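PDB 4TN0: UPF0141 protein yjdB from Campylobacter jejuni subsp. jejuni HB93-13, which probably transfers phosphoethanolamine to cell-envelope targets as a zinc-binding enzyme of the alkaline phosphatase-like family, and is required for polymyxin resistance and motility. Local coordinates for residues P159-R164 with E229-N234; L22-T27 with V67-M72. All coordinates share one frame; numbering follows the deposited sequence.

Contact 1. Residues P159-R164 with E229-N234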
ATOM      1  N   PRO A 159       3.056   8.466  17.097  1.00 30.18           N
ATOM      2  CA  PRO A 159       3.977   9.615  17.141  1.00 26.47           C
ATOM      3  C   PRO A 159       5.478   9.303  17.276  1.00 31.44           C
ATOM      4  O   PRO A 159       6.301  10.217  17.102  1.00 31.02           O
ATOM      5  CB  PRO A 159       3.493  10.373  18.375  1.00 29.34           C
ATOM      6  CG  PRO A 159       2.997   9.289  19.270  1.00 27.77           C
ATOM      7  CD  PRO A 159       2.325   8.299  18.368  1.00 25.35           C
ATOM      8  N   THR A 160       5.838   8.046  17.537  1.00 37.46           N
ATOM      9  CA  THR A 160       7.250   7.668  17.663  1.00 36.03           C
ATOM     10  C   THR A 160       7.902   7.376  16.303  1.00 38.49           C
ATOM     11  O   THR A 160       8.449   6.279  16.100  1.00 37.00           O
ATOM     12  CB  THR A 160       7.441   6.411  18.535  1.00 35.08           C
ATOM     13  OG1 THR A 160       6.668   5.338  17.995  1.00 34.40           O
ATOM     14  CG2 THR A 160       7.046   6.672  19.982  1.00 31.26           C
ATOM     15  N   TYR A 161       7.846   8.345  15.389  1.00 34.61           N
ATOM     16  CA  TYR A 161       8.402   8.192  14.051  1.00 31.63           C
ATOM     17  C   TYR A 161       9.855   7.732  14.012  1.00 35.90           C
ATOM     18  O   TYR A 161      10.237   6.919  13.169  1.00 34.59           O
ATOM     19  CB  TYR A 161       8.315   9.510  13.289  1.00 31.61           C
ATOM     20  CG  TYR A 161       6.944  10.127  13.225  1.00 34.32           C
ATOM     21  CD1 TYR A 161       5.961   9.560  12.428  1.00 32.36           C
ATOM     22  CD2 TYR A 161       6.650  11.317  13.894  1.00 30.69           C
ATOM     23  CE1 TYR A 161       4.697  10.119  12.340  1.00 34.49           C
ATOM     24  CE2 TYR A 161       5.383  11.897  13.816  1.00 33.41           C
ATOM     25  CZ  TYR A 161       4.408  11.290  13.020  1.00 33.60           C
ATOM     26  OH  TYR A 161       3.140  11.816  12.901  1.00 28.05           O
ATOM     27  N   TYR A 162      10.664   8.262  14.922  1.00 39.18           N
ATOM     28  CA  TYR A 162      12.105   8.013  14.927  1.00 35.67           C
ATOM     29  C   TYR A 162      12.418   6.544  15.186  1.00 38.03           C
ATOM     30  O   TYR A 162      13.544   6.110  14.979  1.00 40.17           O
ATOM     31  CB  TYR A 162      12.792   8.895  15.980  1.00 34.81           C
ATOM     32  CG  TYR A 162      12.461   8.489  17.385  1.00 33.79           C
ATOM     33  CD1 TYR A 162      11.291   8.912  17.987  1.00 32.87           C
ATOM     34  CD2 TYR A 162      13.323   7.676  18.118  1.00 34.43           C
ATOM     35  CE1 TYR A 162      10.974   8.536  19.277  1.00 34.27           C
ATOM     36  CE2 TYR A 162      13.015   7.292  19.415  1.00 31.64           C
ATOM     37  CZ  TYR A 162      11.844   7.726  19.990  1.00 35.68           C
ATOM     38  OH  TYR A 162      11.526   7.355  21.276  1.00 34.22           O
ATOM     39  N   LYS A 163      11.425   5.783  15.637  1.00 37.39           N
ATOM     40  CA  LYS A 163      11.638   4.367  15.922  1.00 41.77           C
ATOM     41  C   LYS A 163      11.362   3.483  14.710  1.00 36.51           C
ATOM     42  O   LYS A 163      11.514   2.278  14.787  1.00 41.95           O
ATOM     43  CB  LYS A 163      10.743   3.894  17.067  1.00 40.80           C
ATOM     44  CG  LYS A 163      11.119   4.370  18.480  1.00 47.25           C
ATOM     45  CD  LYS A 163      10.047   3.841  19.426  1.00 44.71           C
ATOM     46  CE  LYS A 163      10.390   3.887  20.879  1.00 44.45           C
ATOM     47  NZ  LYS A 163       9.199   3.318  21.602  1.00 43.84           N
ATOM     48  N   ARG A 164      10.947   4.072  13.597  1.00 41.38           N
ATOM     49  CA  ARG A 164      10.501   3.271  12.449  1.00 43.64           C
ATOM     50  C   ARG A 164      11.666   2.831  11.560  1.00 39.99           C
ATOM     51  O   ARG A 164      11.548   1.878  10.799  1.00 37.80           O
ATOM     52  CB  ARG A 164       9.483   4.066  11.607  1.00 36.06           C
ATOM     53  CG  ARG A 164       8.223   4.531  12.365  1.00 38.85           C
ATOM     54  CD  ARG A 164       7.216   3.409  12.581  1.00 36.79           C
ATOM     55  NE  ARG A 164       7.511   2.588  13.749  1.00 40.43           N
ATOM     56  CZ  ARG A 164       7.108   2.845  14.990  1.00 44.54           C
ATOM     57  NH1 ARG A 164       7.449   2.012  15.970  1.00 44.41           N
ATOM     58  NH2 ARG A 164       6.361   3.917  15.254  1.00 39.86           N
ATOM     59  N   GLU A 229      -0.979  11.918   6.956  1.00 32.15           N
ATOM     60  CA  GLU A 229      -0.601  12.311   8.317  1.00 30.78           C
ATOM     61  C   GLU A 229      -0.441  13.819   8.392  1.00 29.05           C
ATOM     62  O   GLU A 229       0.043  14.436   7.445  1.00 30.50           O
ATOM     63  CB  GLU A 229       0.705  11.644   8.746  1.00 29.34           C
ATOM     64  CG  GLU A 229       1.105  11.892  10.204  1.00 29.99           C
ATOM     65  CD  GLU A 229       0.434  10.930  11.171  1.00 33.14           C
ATOM     66  OE1 GLU A 229      -0.710  10.455  10.885  1.00 28.94           O
ATOM     67  OE2 GLU A 229       1.062  10.660  12.228  1.00 31.04           O
ATOM     68  N   SER A 230      -0.864  14.410   9.503  1.00 29.37           N
ATOM     69  CA  SER A 230      -0.586  15.825   9.782  1.00 34.19           C
ATOM     70  C   SER A 230       0.677  15.979  10.654  1.00 33.77           C
ATOM     71  O   SER A 230       0.906  15.177  11.554  1.00 29.22           O
ATOM     72  CB  SER A 230      -1.784  16.488  10.464  1.00 25.05           C
ATOM     73  OG  SER A 230      -2.779  16.773   9.509  1.00 32.67           O
ATOM     74  N   LEU A 231       1.451  17.040  10.418  1.00 33.74           N
ATOM     75  CA  LEU A 231       2.715  17.244  11.115  1.00 30.29           C
ATOM     76  C   LEU A 231       2.789  18.643  11.757  1.00 33.26           C
ATOM     77  O   LEU A 231       3.820  19.313  11.691  1.00 29.95           O
ATOM     78  CB  LEU A 231       3.875  17.044  10.140  1.00 29.66           C
ATOM     79  CG  LEU A 231       3.985  15.643   9.513  1.00 31.89           C
ATOM     80  CD1 LEU A 231       4.982  15.660   8.398  1.00 35.76           C
ATOM     81  CD2 LEU A 231       4.363  14.582  10.499  1.00 24.94           C
ATOM     82  N   GLY A 232       1.684  19.088  12.358  1.00 34.45           N
ATOM     83  CA  GLY A 232       1.655  20.372  13.041  1.00 31.10           C
ATOM     84  C   GLY A 232       1.101  21.522  12.216  1.00 34.60           C
ATOM     85  O   GLY A 232       0.836  22.602  12.741  1.00 35.14           O
ATOM     86  N   GLU A 233       0.964  21.323  10.912  1.00 35.53           N
ATOM     87  CA  GLU A 233       0.357  22.358  10.095  1.00 38.15           C
ATOM     88  C   GLU A 233      -1.023  22.693  10.656  1.00 33.48           C
ATOM     89  O   GLU A 233      -1.843  21.801  10.882  1.00 32.07           O
ATOM     90  CB  GLU A 233       0.252  21.930   8.633  1.00 36.05           C
ATOM     91  CG  GLU A 233       1.533  21.366   8.032  1.00 31.68           C
ATOM     92  CD  GLU A 233       1.572  19.839   8.088  1.00 38.39           C
ATOM     93  OE1 GLU A 233       0.698  19.236   8.755  1.00 37.49           O
ATOM     94  OE2 GLU A 233       2.462  19.237   7.441  1.00 38.21           O
ATOM     95  N   ASN A 234      -1.254  23.980  10.905  1.00 32.35           N
ATOM     96  CA  ASN A 234      -2.518  24.456  11.438  1.00 27.94           C
ATOM     97  C   ASN A 234      -2.858  23.802  12.779  1.00 31.51           C
ATOM     98  O   ASN A 234      -4.032  23.676  13.153  1.00 27.63           O
ATOM     99  CB  ASN A 234      -3.615  24.199  10.396  1.00 32.63           C
ATOM    100  CG  ASN A 234      -3.302  24.871   9.061  1.00 35.25           C
ATOM    101  OD1 ASN A 234      -3.419  26.098   8.913  1.00 39.59           O
ATOM    102  ND2 ASN A 234      -2.854  24.083   8.103  1.00 31.91           N
TER
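Tyr-161 reaches across to Glu-229 and Leu-231, joining a loop of the alkaline phosphatase-like fold to a short strand and the residue before it: the loop is the long connection between strand 146-152 and helix 186-211, and the strand is 230-231, which pairs with 237-238 in a small two-stranded sheet.

The polar link is one hydrogen bond, from Tyr-161 OH to Glu-229 OE2, very short at 2.5 Å. The two side chains come from opposite directions, and the carboxylate stands almost perpendicular to the ring (85°), with OE2 at the ring's edge near its plane. Glu-229 holds CG opposite its backbone N (chi1 -174°) and then bends at chi2, which carries OE2 to the phenol. Its other oxygen, OE1, is bonded to ND1 of His-239, so a tyrosine and a histidine together fix the buried carboxylate, whose side chain is about 7 Å from the zinc ion.

Apolar contact is slight. Leu-231 brings its CD2 branch obliquely to the phenol end of the ring, 4.1 Å from Tyr-161 CZ. Leu-238 of strand 237-238 and Thr-192 of helix 186-211 also touch the tyrosine.

Within each segment, further polar bonds form. The chain enters 159-164 through a cis peptide before Pro-159 and makes an inverse gamma turn at Thr-160, whose OG1 accepts a bond from Arg-164 NH2, tilted from the guanidinium plane; the same nitrogen reaches His-157 O. Glu-233 takes a salt bridge from Arg-29 through OE2, while its OE1 receives the backbone N of Leu-231 from above the carboxylate plane, nearly straight at 168°.

Contact 2. Residues L22-T27 with V67-M72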
ATOM      1  N   LEU A  22       1.748  -7.023  -2.994  1.00 43.16           N
ATOM      2  CA  LEU A  22       0.947  -5.859  -2.602  1.00 41.45           C
ATOM      3  C   LEU A  22       1.480  -5.312  -1.290  1.00 43.27           C
ATOM      4  O   LEU A  22       1.427  -5.984  -0.260  1.00 47.26           O
ATOM      5  CB  LEU A  22      -0.522  -6.238  -2.439  1.00 35.33           C
ATOM      6  CG  LEU A  22      -1.500  -5.155  -2.007  1.00 36.13           C
ATOM      7  CD1 LEU A  22      -1.611  -4.073  -3.070  1.00 37.15           C
ATOM      8  CD2 LEU A  22      -2.852  -5.775  -1.733  1.00 42.93           C
ATOM      9  N   VAL A  23       2.003  -4.103  -1.299  1.00 41.50           N
ATOM     10  CA  VAL A  23       2.489  -3.574  -0.039  1.00 46.55           C
ATOM     11  C   VAL A  23       1.532  -2.518   0.512  1.00 41.60           C
ATOM     12  O   VAL A  23       1.366  -1.449  -0.080  1.00 41.26           O
ATOM     13  CB  VAL A  23       3.903  -2.987  -0.169  1.00 45.77           C
ATOM     14  CG1 VAL A  23       4.368  -2.469   1.182  1.00 43.94           C
ATOM     15  CG2 VAL A  23       4.857  -4.065  -0.639  1.00 46.32           C
ATOM     16  N   VAL A  24       0.887  -2.852   1.634  1.00 40.84           N
ATOM     17  CA  VAL A  24       0.019  -1.916   2.355  1.00 42.79           C
ATOM     18  C   VAL A  24       0.828  -1.095   3.363  1.00 37.99           C
ATOM     19  O   VAL A  24       1.294  -1.594   4.396  1.00 35.08           O
ATOM     20  CB  VAL A  24      -1.123  -2.643   3.093  1.00 40.64           C
ATOM     21  CG1 VAL A  24      -1.965  -1.655   3.914  1.00 30.59           C
ATOM     22  CG2 VAL A  24      -1.973  -3.443   2.112  1.00 35.80           C
ATOM     23  N   GLY A  25       0.984   0.180   3.047  1.00 36.43           N
ATOM     24  CA  GLY A  25       1.752   1.072   3.890  1.00 39.18           C
ATOM     25  C   GLY A  25       1.016   1.604   5.107  1.00 34.08           C
ATOM     26  O   GLY A  25      -0.034   1.093   5.531  1.00 33.12           O
ATOM     27  N   GLU A  26       1.607   2.619   5.711  1.00 33.17           N
ATOM     28  CA  GLU A  26       1.081   3.119   6.962  1.00 35.38           C
ATOM     29  C   GLU A  26       1.508   4.574   7.139  1.00 34.91           C
ATOM     30  O   GLU A  26       2.710   4.868   7.181  1.00 34.85           O
ATOM     31  CB  GLU A  26       1.558   2.248   8.137  1.00 34.72           C
ATOM     32  CG  GLU A  26       1.185   2.806   9.511  1.00 36.89           C
ATOM     33  CD  GLU A  26      -0.311   2.800   9.727  1.00 38.72           C
ATOM     34  OE1 GLU A  26      -0.860   1.763  10.173  1.00 35.67           O
ATOM     35  OE2 GLU A  26      -0.946   3.826   9.401  1.00 41.11           O
ATOM     36  N   THR A  27       0.515   5.469   7.182  1.00 31.38           N
ATOM     37  CA  THR A  27       0.677   6.869   7.587  1.00 31.91           C
ATOM     38  C   THR A  27       1.468   7.726   6.560  1.00 33.01           C
ATOM     39  O   THR A  27       1.591   8.959   6.686  1.00 29.14           O
ATOM     40  CB  THR A  27       1.330   6.909   9.023  1.00 31.92           C
ATOM     41  OG1 THR A  27       0.467   6.227   9.957  1.00 32.56           O
ATOM     42  CG2 THR A  27       1.588   8.310   9.514  1.00 24.80           C
ATOM     43  N   VAL A  67     -10.806   2.338   9.131  1.00 32.30           N
ATOM     44  CA  VAL A  67     -11.682   2.542   7.993  1.00 32.20           C
ATOM     45  C   VAL A  67     -10.942   2.195   6.711  1.00 36.16           C
ATOM     46  O   VAL A  67     -11.425   1.393   5.921  1.00 36.62           O
ATOM     47  CB  VAL A  67     -12.212   3.999   7.916  1.00 30.35           C
ATOM     48  CG1 VAL A  67     -12.955   4.242   6.602  1.00 26.96           C
ATOM     49  CG2 VAL A  67     -13.116   4.292   9.097  1.00 24.08           C
ATOM     50  N   SER A  68      -9.765   2.786   6.512  1.00 32.52           N
ATOM     51  CA  SER A  68      -9.022   2.593   5.268  1.00 32.54           C
ATOM     52  C   SER A  68      -8.708   1.143   4.919  1.00 35.84           C
ATOM     53  O   SER A  68      -8.929   0.715   3.790  1.00 34.96           O
ATOM     54  CB  SER A  68      -7.707   3.361   5.300  1.00 33.54           C
ATOM     55  OG  SER A  68      -7.904   4.710   4.979  1.00 33.61           O
ATOM     56  N   LEU A  69      -8.176   0.388   5.869  1.00 36.84           N
ATOM     57  CA  LEU A  69      -7.691  -0.940   5.522  1.00 39.57           C
ATOM     58  C   LEU A  69      -8.849  -1.875   5.072  1.00 35.36           C
ATOM     59  O   LEU A  69      -8.758  -2.463   4.001  1.00 36.13           O
ATOM     60  CB  LEU A  69      -6.870  -1.518   6.679  1.00 34.93           C
ATOM     61  CG  LEU A  69      -6.117  -2.829   6.449  1.00 43.85           C
ATOM     62  CD1 LEU A  69      -5.366  -2.873   5.113  1.00 39.94           C
ATOM     63  CD2 LEU A  69      -5.174  -3.117   7.625  1.00 35.65           C
ATOM     64  N   PRO A  70      -9.936  -1.999   5.862  1.00 36.56           N
ATOM     65  CA  PRO A  70     -11.043  -2.841   5.368  1.00 31.53           C
ATOM     66  C   PRO A  70     -11.691  -2.283   4.090  1.00 37.01           C
ATOM     67  O   PRO A  70     -11.964  -3.031   3.176  1.00 38.27           O
ATOM     68  CB  PRO A  70     -12.056  -2.826   6.526  1.00 30.45           C
ATOM     69  CG  PRO A  70     -11.274  -2.425   7.728  1.00 36.88           C
ATOM     70  CD  PRO A  70     -10.211  -1.484   7.220  1.00 37.13           C
ATOM     71  N   CYS A  71     -11.905  -0.977   4.023  1.00 36.20           N
ATOM     72  CA  CYS A  71     -12.559  -0.382   2.875  1.00 38.86           C
ATOM     73  C   CYS A  71     -11.821  -0.605   1.556  1.00 43.54           C
ATOM     74  O   CYS A  71     -12.444  -0.972   0.537  1.00 42.96           O
ATOM     75  CB  CYS A  71     -12.739   1.118   3.103  1.00 40.92           C
ATOM     76  SG  CYS A  71     -13.499   1.959   1.742  0.96 45.66           S
ATOM     77  N   MET A  72     -10.499  -0.435   1.569  1.00 41.75           N
ATOM     78  CA  MET A  72      -9.738  -0.536   0.320  1.00 43.67           C
ATOM     79  C   MET A  72      -9.835  -1.977  -0.235  1.00 40.64           C
ATOM     80  O   MET A  72      -9.783  -2.180  -1.437  1.00 40.21           O
ATOM     81  CB  MET A  72      -8.263  -0.099   0.506  1.00 33.57           C
ATOM     82  CG  MET A  72      -7.317  -1.125   1.127  1.00 38.55           C
ATOM     83  SD  MET A  72      -5.553  -0.643   1.078  1.00 38.74           S
ATOM     84  CE  MET A  72      -5.411   0.498   2.476  1.00 30.66           C
TER
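Strand 18-24 runs out beside the first turn of helix 68-73, and the backbones approach most closely at Val-24 and Leu-69, whose CA atoms are 8.4 Å apart. Both side chains are buried and the contact is wholly apolar. Val-24 does the touching with one branch: CG1, opposite the backbone N (chi1 176°), meets Leu-69 CD1 at 3.8 Å, the two side chains crossing at a slant. The same methyl also faces the end of Met-72, one turn further along the helix, with CE 4.3 Å from Val-24 CG1. Two side chains from one side of the helix thus converge on a single valine. His-152 of the neighbouring strand touches both Val-24 and Leu-69, and Leu-281 of helix 281-288 lies against Met-72.

This is the central-sheet core of the alkaline phosphatase-like fold, where residues just past the strand ends bind metal. Immediately after Val-24 and Gly-25, Glu-26 binds the zinc ion through OE2, together with Asp-226, His-227 and the phosphorylated Thr-65, which lies shortly before the helix and is probably the nucleophile, as in related enzymes. The side chain of Leu-69 lies about 7 Å from the zinc ion.

A second shell of bonds steadies the metal ligand. Thr-27 OG1 donates to Glu-26 OE2 at 2.8 Å, arriving on the anti side and 32° out of the carboxylate plane, so this oxygen is held by both metal and hydroxyl. OE1 takes a bond from Asn-107 ND2. On the helix side, Ser-68 OG is bonded to the carbonyl O of Asp-226. Further along the helix, Cys-71 SG forms a disulfide with Cys-61 SG.

How the contacts relate
Both contacts are buried, but at different depths in the fold. The centre of contact 2 is about 6 Å from the centre of the chain, where a strand of the main sheet meets a helix, and the contact relies on aliphatic packing. Contact 1, its centre about 19 Å from the chain's centre, joins a loop to the short strand 230-231 and the residue before it, chiefly through a polar bond. The contact centres are 18 Å apart, yet Thr-27 CG2 packs against the carboxylate of Glu-229. Helix 186-211 provides a second connection: Tyr-193 touches Leu-231 and bonds through OH to Thr-27 O. Contact 2 includes a zinc ligand, whereas contact 1 comes near the metal without supplying one.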